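Local coordinates for protein group II chitinase (Ostrinia furnacalis, PDB 6JAV) that probably hydrolyses internal glycosidic bonds of chitin, this chain being one family 18 catalytic domain of a much longer insect chitinase, at residues 99-102 with 103-106; 146-149 with 150-154. All blocks are in the same frame, centred on the assembly; numbering follows the deposited sequence.

Interaction 1: 99-102 with 103-106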
ATOM      1  N   ASN A  99       1.890   8.972 -22.694  1.00 12.48           N
ATOM      2  CA  ASN A  99       2.516   9.914 -23.624  1.00 10.99           C
ATOM      3  C   ASN A  99       1.806   9.978 -24.980  1.00 14.13           C
ATOM      4  O   ASN A  99       2.286  10.676 -25.880  1.00 17.71           O
ATOM      5  CB  ASN A  99       3.995   9.577 -23.793  1.00 13.62           C
ATOM      6  CG  ASN A  99       4.829  10.081 -22.651  1.00 17.50           C
ATOM      7  OD1 ASN A  99       5.165  11.279 -22.598  1.00 18.99           O
ATOM      8  ND2 ASN A  99       5.162   9.190 -21.713  1.00 12.07           N
ATOM      9  N   ASP A 100       0.681   9.286 -25.142  1.00 11.34           N
ATOM     10  CA  ASP A 100      -0.035   9.162 -26.419  1.00 12.82           C
ATOM     11  C   ASP A 100      -1.484   9.598 -26.212  1.00 13.87           C
ATOM     12  O   ASP A 100      -2.302   8.830 -25.669  1.00 13.15           O
ATOM     13  CB  ASP A 100       0.070   7.699 -26.859  1.00 16.91           C
ATOM     14  CG  ASP A 100      -0.604   7.395 -28.189  1.00 23.34           C
ATOM     15  OD1 ASP A 100      -1.436   8.187 -28.666  1.00 18.96           O
ATOM     16  OD2 ASP A 100      -0.321   6.295 -28.734  1.00 25.20           O
ATOM     17  N   PRO A 101      -1.848  10.837 -26.591  1.00 12.78           N
ATOM     18  CA  PRO A 101      -3.230  11.288 -26.339  1.00 11.55           C
ATOM     19  C   PRO A 101      -4.306  10.383 -26.928  1.00 12.18           C
ATOM     20  O   PRO A 101      -5.357  10.184 -26.303  1.00 12.63           O
ATOM     21  CB  PRO A 101      -3.257  12.708 -26.939  1.00 15.37           C
ATOM     22  CG  PRO A 101      -1.821  13.166 -26.875  1.00 17.95           C
ATOM     23  CD  PRO A 101      -0.995  11.913 -27.140  1.00 16.36           C
ATOM     24  N   ALA A 102      -4.097   9.850 -28.141  1.00 11.14           N
ATOM     25  CA  ALA A 102      -5.095   8.968 -28.735  1.00 12.21           C
ATOM     26  C   ALA A 102      -5.239   7.680 -27.929  1.00 12.33           C
ATOM     27  O   ALA A 102      -6.355   7.164 -27.769  1.00 13.49           O
ATOM     28  CB  ALA A 102      -4.737   8.652 -30.191  1.00 15.03           C
ATOM     29  N   ALA A 103      -4.122   7.150 -27.431  1.00 12.83           N
ATOM     30  CA  ALA A 103      -4.183   5.945 -26.603  1.00 11.31           C
ATOM     31  C   ALA A 103      -4.885   6.220 -25.287  1.00 12.85           C
ATOM     32  O   ALA A 103      -5.684   5.395 -24.819  1.00 13.11           O
ATOM     33  CB  ALA A 103      -2.780   5.408 -26.344  1.00 12.29           C
ATOM     34  N   ARG A 104      -4.622   7.383 -24.683  1.00 10.44           N
ATOM     35  CA  ARG A 104      -5.331   7.729 -23.450  1.00 11.66           C
ATOM     36  C   ARG A 104      -6.827   7.822 -23.689  1.00 12.51           C
ATOM     37  O   ARG A 104      -7.628   7.348 -22.873  1.00 11.13           O
ATOM     38  CB  ARG A 104      -4.818   9.051 -22.869  1.00 10.92           C
ATOM     39  CG  ARG A 104      -3.378   9.032 -22.374  1.00 12.21           C
ATOM     40  CD  ARG A 104      -3.058  10.234 -21.462  1.00 12.78           C
ATOM     41  NE  ARG A 104      -3.567  11.490 -22.024  1.00 12.51           N
ATOM     42  CZ  ARG A 104      -2.832  12.387 -22.667  1.00 12.79           C
ATOM     43  NH1 ARG A 104      -1.536  12.203 -22.847  1.00 14.21           N
ATOM     44  NH2 ARG A 104      -3.416  13.496 -23.114  1.00 13.47           N
ATOM     45  N   ALA A 105      -7.235   8.421 -24.823  1.00 11.44           N
ATOM     46  CA  ALA A 105      -8.657   8.625 -25.065  1.00 13.38           C
ATOM     47  C   ALA A 105      -9.385   7.301 -25.239  1.00 12.58           C
ATOM     48  O   ALA A 105     -10.504   7.132 -24.740  1.00 13.82           O
ATOM     49  CB  ALA A 105      -8.840   9.516 -26.297  1.00 15.02           C
ATOM     50  N   LYS A 106      -8.754   6.338 -25.915  1.00 12.46           N
ATOM     51  CA  LYS A 106      -9.340   5.009 -26.029  1.00 13.39           C
ATOM     52  C   LYS A 106      -9.390   4.312 -24.670  1.00 12.90           C
ATOM     53  O   LYS A 106     -10.413   3.722 -24.288  1.00 13.55           O
ATOM     54  CB  LYS A 106      -8.509   4.200 -27.018  1.00 13.66           C
ATOM     55  CG  LYS A 106      -9.081   2.797 -27.273  1.00 18.77           C
ATOM     56  CD  LYS A 106      -8.287   2.057 -28.356  1.00 23.35           C
ATOM     57  CE  LYS A 106      -7.251   1.115 -27.738  1.00 44.88           C
ATOM     58  NZ  LYS A 106      -6.604   0.147 -28.692  1.00 39.60           N
TER
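D100 reaches forward to A103 at the start of helix 101-118, and its carboxylate takes up a first-turn amide hydrogen, which has no preceding helical turn to accept it in the i to i-4 pattern. A103 N donates to D100 OD1 over 3.1 Å, nearly straight at 161° but from above the carboxylate plane, 77° out of it. The side chain gets there because CG lies anti to D100 N (chi1 -179°), which carries the carboxylate beside the first turn; the methyl of A103 packs over the same face, its CB 3.5 Å from D100 CG. This is an N-cap: an aspartate accepts from the amide three residues on, and its negative charge probably suits the positive end of the helix dipole. P101 fits the first helical position, since its ring fixes phi and it has no N-H in need of a partner. D100 O already opens the regular helix bonding, accepting from R104 N at 2.9 Å. A105 N and K106 N follow in the same pattern, bonded to P101 O and A102 O. The R104 chain bends at chi3, so that P101 CA sits over the centre of one guanidinium face, 3.8 Å above it. R104 is bonded outside the two segments, NE to E154 and NH1 to V98 O, just before N99. The end of K106 leads away, its NZ hydrogen-bonded to D49 O.

Interaction 2: 146-149 with 150-154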
ATOM      1  N   GLN A 146       3.565  14.986 -17.058  1.00 11.22           N
ATOM      2  CA  GLN A 146       2.433  15.636 -17.694  1.00 13.21           C
ATOM      3  C   GLN A 146       1.462  14.600 -18.242  1.00 10.75           C
ATOM      4  O   GLN A 146       0.249  14.784 -18.180  1.00 12.64           O
ATOM      5  CB  GLN A 146       2.930  16.573 -18.807  1.00 15.14           C
ATOM      6  CG  GLN A 146       1.833  17.379 -19.457  1.00 20.78           C
ATOM      7  CD  GLN A 146       1.135  18.322 -18.475  1.00 28.26           C
ATOM      8  OE1 GLN A 146       1.762  19.206 -17.886  1.00 31.23           O
ATOM      9  NE2 GLN A 146      -0.166  18.133 -18.296  1.00 33.56           N
ATOM     10  N   GLY A 147       1.984  13.495 -18.773  1.00 11.57           N
ATOM     11  CA  GLY A 147       1.098  12.495 -19.333  1.00 10.76           C
ATOM     12  C   GLY A 147       0.205  11.874 -18.277  1.00  8.59           C
ATOM     13  O   GLY A 147      -0.991  11.674 -18.508  1.00  9.87           O
ATOM     14  N   PHE A 148       0.782  11.539 -17.113  1.00  9.91           N
ATOM     15  CA  PHE A 148      -0.033  11.001 -16.022  1.00  8.80           C
ATOM     16  C   PHE A 148      -1.063  12.021 -15.536  1.00  9.77           C
ATOM     17  O   PHE A 148      -2.220  11.673 -15.253  1.00 10.43           O
ATOM     18  CB  PHE A 148       0.890  10.565 -14.887  1.00  9.29           C
ATOM     19  CG  PHE A 148       0.191   9.855 -13.754  1.00 10.80           C
ATOM     20  CD1 PHE A 148      -0.381   8.598 -13.955  1.00 11.77           C
ATOM     21  CD2 PHE A 148       0.110  10.453 -12.500  1.00 11.07           C
ATOM     22  CE1 PHE A 148      -1.006   7.931 -12.877  1.00 11.05           C
ATOM     23  CE2 PHE A 148      -0.509   9.812 -11.430  1.00 11.07           C
ATOM     24  CZ  PHE A 148      -1.066   8.543 -11.623  1.00 12.73           C
ATOM     25  N   ALA A 149      -0.661  13.295 -15.423  1.00 10.72           N
ATOM     26  CA  ALA A 149      -1.610  14.326 -15.010  1.00 10.13           C
ATOM     27  C   ALA A 149      -2.762  14.444 -15.996  1.00 10.03           C
ATOM     28  O   ALA A 149      -3.918  14.605 -15.589  1.00 11.53           O
ATOM     29  CB  ALA A 149      -0.872  15.665 -14.879  1.00 12.47           C
ATOM     30  N   ASP A 150      -2.469  14.328 -17.297  1.00 10.98           N
ATOM     31  CA  ASP A 150      -3.535  14.391 -18.292  1.00 10.87           C
ATOM     32  C   ASP A 150      -4.405  13.142 -18.251  1.00 10.07           C
ATOM     33  O   ASP A 150      -5.630  13.236 -18.420  1.00 11.52           O
ATOM     34  CB  ASP A 150      -2.967  14.607 -19.697  1.00 11.90           C
ATOM     35  CG  ASP A 150      -2.442  16.032 -19.896  1.00 20.83           C
ATOM     36  OD1 ASP A 150      -2.877  16.953 -19.163  1.00 18.96           O
ATOM     37  OD2 ASP A 150      -1.587  16.226 -20.785  1.00 21.21           O
ATOM     38  N   LEU A 151      -3.795  11.967 -18.013  1.00 10.09           N
ATOM     39  CA  LEU A 151      -4.597  10.754 -17.818  1.00 11.11           C
ATOM     40  C   LEU A 151      -5.560  10.920 -16.638  1.00  9.68           C
ATOM     41  O   LEU A 151      -6.752  10.584 -16.728  1.00  9.70           O
ATOM     42  CB  LEU A 151      -3.693   9.535 -17.605  1.00 10.38           C
ATOM     43  CG  LEU A 151      -4.491   8.214 -17.440  1.00 11.08           C
ATOM     44  CD1 LEU A 151      -5.030   7.753 -18.782  1.00 14.64           C
ATOM     45  CD2 LEU A 151      -3.624   7.143 -16.814  1.00 12.59           C
ATOM     46  N   VAL A 152      -5.060  11.457 -15.526  1.00  9.90           N
ATOM     47  CA  VAL A 152      -5.911  11.696 -14.362  1.00  9.97           C
ATOM     48  C   VAL A 152      -7.040  12.664 -14.697  1.00 11.12           C
ATOM     49  O   VAL A 152      -8.199  12.428 -14.325  1.00 11.43           O
ATOM     50  CB  VAL A 152      -5.058  12.173 -13.180  1.00  9.26           C
ATOM     51  CG1 VAL A 152      -5.937  12.660 -12.038  1.00 10.33           C
ATOM     52  CG2 VAL A 152      -4.237  11.000 -12.656  1.00 11.32           C
ATOM     53  N   HIS A 153      -6.732  13.745 -15.433  1.00 11.00           N
ATOM     54  CA  HIS A 153      -7.792  14.663 -15.820  1.00 11.33           C
ATOM     55  C   HIS A 153      -8.834  13.968 -16.695  1.00 10.54           C
ATOM     56  O   HIS A 153     -10.045  14.115 -16.478  1.00 12.39           O
ATOM     57  CB  HIS A 153      -7.234  15.867 -16.559  1.00 11.14           C
ATOM     58  CG  HIS A 153      -8.342  16.629 -17.205  1.00 12.54           C
ATOM     59  ND1 HIS A 153      -8.523  16.668 -18.570  1.00 14.88           N
ATOM     60  CD2 HIS A 153      -9.429  17.229 -16.660  1.00 14.02           C
ATOM     61  CE1 HIS A 153      -9.644  17.323 -18.838  1.00 18.91           C
ATOM     62  NE2 HIS A 153     -10.202  17.686 -17.696  1.00 16.45           N
ATOM     63  N   GLU A 154      -8.375  13.198 -17.684  1.00 11.65           N
ATOM     64  CA  GLU A 154      -9.310  12.597 -18.633  1.00 10.99           C
ATOM     65  C   GLU A 154     -10.167  11.532 -17.965  1.00 11.79           C
ATOM     66  O   GLU A 154     -11.362  11.397 -18.276  1.00 13.24           O
ATOM     67  CB  GLU A 154      -8.535  12.058 -19.835  1.00 10.64           C
ATOM     68  CG  GLU A 154      -7.925  13.236 -20.628  1.00 12.43           C
ATOM     69  CD  GLU A 154      -6.649  12.936 -21.379  1.00 18.50           C
ATOM     70  OE1 GLU A 154      -6.357  11.747 -21.640  1.00 18.63           O
ATOM     71  OE2 GLU A 154      -5.938  13.916 -21.722  1.00 15.95           O
TER
HETATM   72  O   HOH W   1      -4.005  17.587 -16.590  1.00 21.08           O
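Q146 and D150 meet one turn apart on the outer side of helix 143-159, where amide and carboxylate share two weak hydrogen bonds. Q146 NE2 lies 3.1 Å from D150 OD1, with a bent N-H...O angle of 133°, and a longer but straighter bond runs to OD2. Both oxygens can be reached from one nitrogen because the glutamine chain bends at chi2 (62°), turning its amide forward along the helix toward D150, although the two planes remain 42° apart. A polar pair suits this flank, which water also reaches: one molecule donates to D150 OD1 at 2.9 Å and, weakly, to A149 O. That carbonyl meanwhile accepts H153 N at 2.9 Å, one of the regular backbone bonds that hold the turn. On the buried side the contact is apolar. A methyl of V152, CG2, makes a CH-pi contact over one face of the F148 ring, 4.2 Å from its centroid and displaced toward the rim. F148 and V152 suit this inward flank, where both rest on L125 of strand 122-126 and L186 of helix 183-189. The small A149 fits close against V185, while L151 faces F107 of helix 101-118. In the TIM barrel of family 18, helix 143-159 joins strand 122-126 to strand 165-170 as a beta-alpha-beta unit, lying between helices 101-118 and 183-189.

Overall arrangement
Interactions 1 and 2 follow one another along the chain, the first at the N-terminal end of helix 101-118 and the second within helix 143-159, with strand 122-126 between those helices in sequence. Their centres are about 10 Å apart on the same side of the catalytic domain, in the outer helical layer of its TIM barrel. They meet directly through R104, whose NE forms a salt bridge of 2.8 Å with E154 OE1 while NH2 packs against D150 CB at 3.6 Å. One arginine thus ties the capped start of the earlier helix to the middle of the later one, joining two neighbouring helices of the barrel.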